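Local atomic coordinates of 16 kDa beta-galactoside-binding lectin (Gallus gallus, PDB entry 1QMJ), a protein that binds beta-galactosides as a homodimeric galectin and may be involved in the regulation of differentiation. Residues P77-Q80 with G81-V84. Numbering follows the deposited sequence.
Sequences PFQQ and GDKV
Asp82 folds its carboxylate back over the start of the turn, and its OD2 lies 3.3 Å from CB of Gln79. The two side chains pass at a slant, the Gln79 amide and the Asp82 carboxylate having planes 61° apart. With CG beside the backbone N (chi1 -66°) and the chain extended beyond it, Gln79 brings OE1 to 3.7 Å from Asp82 OD2, an approach of two oxygens rather than a hydrogen bond. Backbone angles identify the bend from Gln79 to Asp82 as a type II beta turn: Gln80 and Gly81 hold its two central positions, and the positive phi of 84° falls at Gly81. Its closing bond, Asp82 N to Gln79 O at 3.2 Å, is weak, and the position of its acceptor oxygen is less certain than most. In the galectin beta-sandwich this turn leads from the loop after strand 71-73 into strand 83-90, of the five-stranded sheet. Just before that strand, Asp82 already forms backbone hydrogen bonding with Ile22 of the adjacent strand 16-22, and Gly81 O accepts a hydrogen bond from Lys21 NZ. Farther in, the buried Phe78 ring meets Val84 at its edge, near the ring plane, with CE1 4.3 Å from CG2. Phe44 and Pro46 of strand 39-47, in the other sheet, also touch Phe78, as does Ile22.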
loop_
_atom_site.group_PDB
_atom_site.type_symbol
_atom_site.label_atom_id
_atom_site.label_comp_id
_atom_site.label_asym_id
_atom_site.label_seq_id
_atom_site.Cartn_x
_atom_site.Cartn_y
_atom_site.Cartn_z
ATOM N N PRO A 77 -7.585 4.993 -23.170
ATOM C CA PRO A 77 -8.337 6.026 -22.445
ATOM C C PRO A 77 -7.484 6.889 -21.521
ATOM O O PRO A 77 -8.021 7.412 -20.497
ATOM C CB PRO A 77 -9.271 5.258 -21.550
ATOM C CG PRO A 77 -8.984 3.776 -21.743
ATOM C CD PRO A 77 -7.882 3.619 -22.745
ATOM N N PHE A 78 -6.208 7.071 -21.804
ATOM C CA PHE A 78 -5.350 7.872 -20.885
ATOM C C PHE A 78 -4.717 9.096 -21.561
ATOM O O PHE A 78 -4.450 9.098 -22.766
ATOM C CB PHE A 78 -4.199 7.017 -20.337
ATOM C CG PHE A 78 -4.662 5.712 -19.671
ATOM C CD1 PHE A 78 -5.200 5.731 -18.375
ATOM C CD2 PHE A 78 -4.544 4.496 -20.357
ATOM C CE1 PHE A 78 -5.618 4.536 -17.769
ATOM C CE2 PHE A 78 -4.961 3.303 -19.751
ATOM C CZ PHE A 78 -5.497 3.323 -18.458
ATOM N N GLN A 79 -4.502 10.097 -20.721
ATOM C CA GLN A 79 -3.884 11.377 -21.102
ATOM C C GLN A 79 -2.992 11.844 -19.948
ATOM O O GLN A 79 -3.302 11.618 -18.772
ATOM C CB GLN A 79 -4.966 12.428 -21.380
ATOM C CG GLN A 79 -5.821 12.097 -22.606
ATOM C CD GLN A 79 -6.923 13.129 -22.870
ATOM O OE1 GLN A 79 -7.476 13.694 -21.928
ATOM N NE2 GLN A 79 -7.280 13.409 -24.110
ATOM N N GLN A 80 -1.898 12.483 -20.309
ATOM C CA GLN A 80 -0.926 12.994 -19.326
ATOM C C GLN A 80 -1.565 14.099 -18.470
ATOM O O GLN A 80 -2.281 14.970 -18.986
ATOM C CB GLN A 80 0.296 13.578 -20.039
ATOM C CG GLN A 80 1.087 12.541 -20.839
ATOM C CD GLN A 80 2.061 13.181 -21.831
ATOM O OE1 GLN A 80 3.180 12.696 -21.996
ATOM N NE2 GLN A 80 1.699 14.255 -22.507
ATOM N N GLY A 81 -1.276 14.017 -17.175
ATOM C CA GLY A 81 -1.770 14.980 -16.163
ATOM C C GLY A 81 -3.173 14.594 -15.695
ATOM O O GLY A 81 -3.854 15.362 -14.998
ATOM N N ASP A 82 -3.560 13.411 -16.089
ATOM C CA ASP A 82 -4.873 12.865 -15.768
ATOM C C ASP A 82 -4.848 12.061 -14.467
ATOM O O ASP A 82 -3.954 11.232 -14.245
ATOM C CB ASP A 82 -5.329 11.941 -16.889
ATOM C CG ASP A 82 -6.171 12.654 -17.941
ATOM O OD1 ASP A 82 -6.127 13.940 -18.037
ATOM O OD2 ASP A 82 -6.926 11.970 -18.730
ATOM N N LYS A 83 -5.848 12.349 -13.653
ATOM C CA LYS A 83 -6.059 11.679 -12.363
ATOM C C LYS A 83 -7.042 10.539 -12.592
ATOM O O LYS A 83 -8.235 10.764 -12.840
ATOM C CB LYS A 83 -6.634 12.665 -11.345
ATOM C CG LYS A 83 -5.605 13.679 -10.843
ATOM C CD LYS A 83 -6.227 15.027 -10.478
ATOM C CE LYS A 83 -5.186 16.127 -10.262
ATOM N NZ LYS A 83 -5.776 17.473 -10.206
ATOM N N VAL A 84 -6.523 9.334 -12.506
ATOM C CA VAL A 84 -7.328 8.133 -12.741
ATOM C C VAL A 84 -7.236 7.130 -11.593
ATOM O O VAL A 84 -6.273 7.154 -10.804
ATOM C CB VAL A 84 -6.840 7.429 -14.013
ATOM C CG1 VAL A 84 -5.412 6.891 -13.891
ATOM C CG2 VAL A 84 -7.701 6.228 -14.402
#